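Local atomic coordinates of putative tetR family transcription regulator (Shewanella loihica, PDB entry 3PPB), a protein that probably binds DNA through an N-terminal helix-turn-helix domain and regulates transcription as a member of the TetR family. Residues Lys65-Ala69 against Ile128-Ile132; Met125-Leu129 against Glu151-Asp155. All blocks are in the same frame, centred on the assembly; numbering follows the deposited sequence. Where two conformers were deposited one is given.

Both contacts meet at the junction between helix 118-128 and helix 130-141, where Leu129 leaves helical geometry, and they share Ile128 and Leu129. Interaction 1 sets that junction against helix 53-74, the helix that follows the predicted DNA-binding motif at residues 31-50; interaction 2 sets the last turn of helix 118-128 against helix 150-170. Their centres lie about 9 Å apart, and they touch directly where Ile132 packs on Gln154. In chain order, 65-69 comes first, then the shared region, then 151-155, whose edge also meets the second subunit. The junction therefore connects, within one all-helical TetR-like fold, the helix after the DNA-binding motif with a helix at the subunit interface.

Interaction 1: Lys65-Ala69 against Ile128-Ile132; sequences KQEFA and ILGFI. With EDO (1,2-ethanediol), chain D; EDO (1,2-ethanediol), chain G; EDO (1,2-ethanediol), chain H.
A single water links the two segments, accepting from Gln66 NE2 and donating to Ile128 O, 2.9 Å from each, while Gln66 NE2 also bonds to Asp70 one turn along. Gln66 leaves the helix with CG anti to the backbone N (chi1 -166°) and folds at chi2 (63°), which lays its amide across the Ile128 side chain, with OE1 3.4 Å from Ile128 CG1. On the inner side of the helix, the contact is hydrocarbon. Ile128 CG2 rests against both Lys65 O and the methyl of Ala69, 3.7 Å from Ala69 CB. Leu129 splits its branches: CD2 reaches Ala69 CB at 3.8 Å and the edge of the Phe68 ring near its plane, whereas CD1 lies against the Lys65 chain, 4.1 Å from CD. Ala69 CB also meets the edge of Phe131. Beyond its apolar stem, Lys65 NZ donates to both oxygens of one ethanediol, a probable crystallisation additive, and makes a cation-pi contact with Phe107. The Phe68 ring has ethanediol C2 over one face, lies close to a bound tetraethylene glycol and packs with Trp96, Phe107 and Tyr161. A greasy seam, watered at its outer edge, thus borders an aromatic-lined pocket, consistent with the ligand-binding region of TetR-like proteins.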
# COMPACT_ATOMS: atom_id res chain seq x y z
N LYS A 65 0.55 -14.40 -6.25
CA LYS A 65 -0.27 -14.54 -5.03
C LYS A 65 -0.31 -16.02 -4.60
O LYS A 65 -0.12 -16.31 -3.41
CB LYS A 65 -1.70 -13.99 -5.24
CG LYS A 65 -1.81 -12.47 -5.29
CD LYS A 65 -1.83 -11.85 -3.90
CE LYS A 65 -1.75 -10.36 -3.96
NZ LYS A 65 -2.18 -9.75 -2.67
N GLN A 66 -0.51 -16.96 -5.57
CA GLN A 66 -0.55 -18.39 -5.27
C GLN A 66 0.80 -18.88 -4.71
O GLN A 66 0.79 -19.59 -3.71
CB GLN A 66 -0.97 -19.23 -6.48
CG GLN A 66 -1.33 -20.67 -6.08
CD GLN A 66 -2.52 -20.75 -5.15
OE1 GLN A 66 -3.63 -20.39 -5.52
NE2 GLN A 66 -2.30 -21.18 -3.91
N GLU A 67 1.93 -18.45 -5.29
CA GLU A 67 3.27 -18.78 -4.79
C GLU A 67 3.46 -18.33 -3.33
O GLU A 67 3.96 -19.09 -2.50
CB GLU A 67 4.35 -18.13 -5.67
CG GLU A 67 4.54 -18.79 -7.00
CD GLU A 67 5.55 -18.06 -7.87
OE1 GLU A 67 6.51 -17.50 -7.30
OE2 GLU A 67 5.35 -18.02 -9.10
N PHE A 68 3.06 -17.08 -3.05
CA PHE A 68 3.14 -16.48 -1.72
C PHE A 68 2.31 -17.30 -0.71
O PHE A 68 2.82 -17.67 0.36
CB PHE A 68 2.64 -15.04 -1.79
CG PHE A 68 2.50 -14.32 -0.47
CD1 PHE A 68 3.63 -13.83 0.20
CD2 PHE A 68 1.25 -14.08 0.09
CE1 PHE A 68 3.50 -13.12 1.39
CE2 PHE A 68 1.12 -13.37 1.29
CZ PHE A 68 2.24 -12.90 1.93
N ALA A 69 1.05 -17.60 -1.06
CA ALA A 69 0.11 -18.35 -0.23
C ALA A 69 0.66 -19.74 0.07
O ALA A 69 0.66 -20.15 1.23
CB ALA A 69 -1.25 -18.44 -0.90
N ILE A 128 -7.41 -17.45 -3.16
CA ILE A 128 -6.02 -17.81 -2.88
C ILE A 128 -5.69 -17.61 -1.38
O ILE A 128 -5.05 -18.48 -0.79
CB ILE A 128 -5.07 -17.00 -3.81
CG1 ILE A 128 -5.32 -17.40 -5.30
CG2 ILE A 128 -3.60 -17.23 -3.42
CD1 ILE A 128 -4.57 -16.56 -6.40
N LEU A 129 -6.10 -16.49 -0.79
CA LEU A 129 -5.80 -16.21 0.61
C LEU A 129 -7.03 -16.34 1.50
O LEU A 129 -7.10 -15.71 2.57
CB LEU A 129 -5.13 -14.84 0.73
CG LEU A 129 -3.77 -14.74 -0.02
CD1 LEU A 129 -3.45 -13.33 -0.38
CD2 LEU A 129 -2.63 -15.38 0.80
N GLY A 130 -7.97 -17.21 1.09
CA GLY A 130 -9.20 -17.50 1.83
C GLY A 130 -8.95 -18.02 3.24
O GLY A 130 -9.77 -17.80 4.15
N PHE A 131 -7.81 -18.72 3.45
CA PHE A 131 -7.46 -19.29 4.75
C PHE A 131 -7.26 -18.19 5.81
O PHE A 131 -7.39 -18.48 7.00
CB PHE A 131 -6.20 -20.18 4.66
CG PHE A 131 -4.89 -19.45 4.47
CD1 PHE A 131 -4.42 -19.16 3.20
CD2 PHE A 131 -4.14 -19.03 5.57
CE1 PHE A 131 -3.22 -18.46 3.02
CE2 PHE A 131 -2.95 -18.32 5.40
CZ PHE A 131 -2.50 -18.04 4.13
N ILE A 132 -6.91 -16.95 5.38
CA ILE A 132 -6.67 -15.83 6.31
C ILE A 132 -7.96 -15.49 7.03
O ILE A 132 -7.94 -15.40 8.27
CB ILE A 132 -6.03 -14.59 5.64
CG1 ILE A 132 -4.58 -14.90 5.19
CG2 ILE A 132 -6.03 -13.39 6.61
CD1 ILE A 132 -3.89 -13.78 4.34
C1 EDO D . -0.39 -10.06 0.47
O1 EDO D . -1.23 -10.89 -0.34
C2 EDO D . 0.75 -9.55 -0.40
O2 EDO D . 0.23 -8.90 -1.56
C1 EDO G . 8.56 -18.55 -4.24
O1 EDO G . 7.73 -17.62 -4.94
C2 EDO G . 7.68 -19.43 -3.36
O2 EDO G . 8.50 -20.29 -2.55
C1 EDO H . 7.04 -15.45 -12.97
O1 EDO H . 8.09 -15.77 -12.06
C2 EDO H . 5.84 -16.36 -12.70
O2 EDO H . 5.40 -16.16 -11.35
O HOH W 1 -3.94 -21.10 -1.49

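Interaction 2: Met125-Leu129 against Glu151-Asp155; sequences MHGIL and ELMQD
Glu151 meets the turn 125-129 through its extended side chain: CG lies at the edge of the His126 ring, 4.0 Å from NE2, and OE2 stands 3.8 Å from SE of selenomethionine Met125. The carboxylate is turned 76° to the imidazole, and OE2 is hydrogen-bonded to His171 of the second subunit. With an alanine here, that histidine would probably lose its acceptor and a gap would open beside Met125 SE and the His126 edge. Gln154 follows one turn later, its straight chain sliding antiparallel past Met125 to the end of helix 118-128. In the conformer modelled here, one of two deposited, Gln154 NE2 donates to Met125 O at 2.9 Å. This bond is bent, 143° at the hydrogen, and the donor is tilted 29° from the carbonyl plane. A second, weak bond runs from Gln154 NE2 to Leu129 O, 3.3 Å away, so in this conformer one amide nitrogen bridges two carbonyls. Asp155 OD1 is 3.6 Å from Met125 CE, the methyl brought there by a bend at chi3. Gln154 also packs on Ile132 and Ala133 of helix 130-141, while Tyr167 of the second subunit packs against Glu151 and Asp155, placing helix 150-170 between the helix junction and the dimer partner.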
# COMPACT_ATOMS: atom_id res chain seq x y z
N MSE A 125 -7.85 -12.43 -2.68
CA MSE A 125 -8.23 -12.19 -1.29
C MSE A 125 -9.07 -13.33 -0.70
O MSE A 125 -8.71 -13.86 0.36
CB MSE A 125 -9.02 -10.88 -1.19
CG MSE A 125 -9.10 -10.30 0.22
SE MSE A 125 -10.43 -8.84 0.37
CE MSE A 125 -9.78 -7.62 -1.11
N HIS A 126 -10.19 -13.69 -1.36
CA HIS A 126 -11.11 -14.70 -0.83
C HIS A 126 -10.85 -16.10 -1.36
O HIS A 126 -11.30 -17.07 -0.74
CB HIS A 126 -12.57 -14.28 -1.12
CG HIS A 126 -12.86 -12.87 -0.69
ND1 HIS A 126 -13.25 -11.91 -1.61
CD2 HIS A 126 -12.72 -12.29 0.53
CE1 HIS A 126 -13.37 -10.79 -0.91
NE2 HIS A 126 -13.05 -10.96 0.37
N GLY A 127 -10.11 -16.21 -2.46
CA GLY A 127 -9.82 -17.52 -3.05
C GLY A 127 -8.47 -18.04 -2.60
O GLY A 127 -8.39 -18.90 -1.71
N ILE A 128 -7.41 -17.45 -3.16
CA ILE A 128 -6.02 -17.81 -2.88
C ILE A 128 -5.69 -17.61 -1.38
O ILE A 128 -5.05 -18.48 -0.79
CB ILE A 128 -5.07 -17.00 -3.81
CG1 ILE A 128 -5.32 -17.40 -5.30
CG2 ILE A 128 -3.60 -17.23 -3.42
CD1 ILE A 128 -4.57 -16.56 -6.40
N LEU A 129 -6.10 -16.49 -0.79
CA LEU A 129 -5.80 -16.21 0.61
C LEU A 129 -7.03 -16.34 1.50
O LEU A 129 -7.10 -15.71 2.57
CB LEU A 129 -5.13 -14.84 0.73
CG LEU A 129 -3.77 -14.74 -0.02
CD1 LEU A 129 -3.45 -13.33 -0.38
CD2 LEU A 129 -2.63 -15.38 0.80
N GLU A 151 -13.86 -8.48 6.23
CA GLU A 151 -13.14 -7.96 5.07
C GLU A 151 -12.23 -6.77 5.42
O GLU A 151 -11.16 -6.63 4.84
CB GLU A 151 -14.09 -7.59 3.93
CG GLU A 151 -13.32 -7.64 2.62
CD GLU A 151 -14.02 -7.15 1.38
OE1 GLU A 151 -15.19 -7.54 1.17
OE2 GLU A 151 -13.37 -6.45 0.56
N LEU A 152 -12.65 -5.94 6.38
CA LEU A 152 -11.84 -4.82 6.85
C LEU A 152 -10.62 -5.38 7.57
O LEU A 152 -9.51 -4.88 7.39
CB LEU A 152 -12.68 -3.90 7.79
CG LEU A 152 -11.94 -2.72 8.46
CD1 LEU A 152 -11.22 -1.82 7.43
CD2 LEU A 152 -12.88 -1.91 9.30
N MSE A 153 -10.81 -6.44 8.36
CA MSE A 153 -9.69 -7.06 9.07
C MSE A 153 -8.70 -7.67 8.06
O MSE A 153 -7.51 -7.52 8.27
CB MSE A 153 -10.22 -8.10 10.07
CG MSE A 153 -11.08 -7.47 11.18
SE MSE A 153 -11.64 -8.81 12.45
CE MSE A 153 -10.05 -8.93 13.50
N GLN A 154 -9.18 -8.34 6.97
CA GLN A 154 -8.23 -8.92 6.00
C GLN A 154 -7.49 -7.80 5.27
O GLN A 154 -6.28 -7.93 5.09
CB GLN A 154 -8.88 -9.90 4.99
CG GLN A 154 -7.81 -10.71 4.22
CD GLN A 154 -8.27 -11.91 3.41
OE1 GLN A 154 -9.37 -12.45 3.61
NE2 GLN A 154 -7.41 -12.38 2.52
N ASP A 155 -8.18 -6.69 4.89
CA ASP A 155 -7.49 -5.56 4.24
C ASP A 155 -6.45 -5.01 5.19
O ASP A 155 -5.37 -4.62 4.75
CB ASP A 155 -8.46 -4.45 3.84
CG ASP A 155 -9.24 -4.71 2.56
OD1 ASP A 155 -8.92 -5.70 1.87
OD2 ASP A 155 -10.17 -3.93 2.27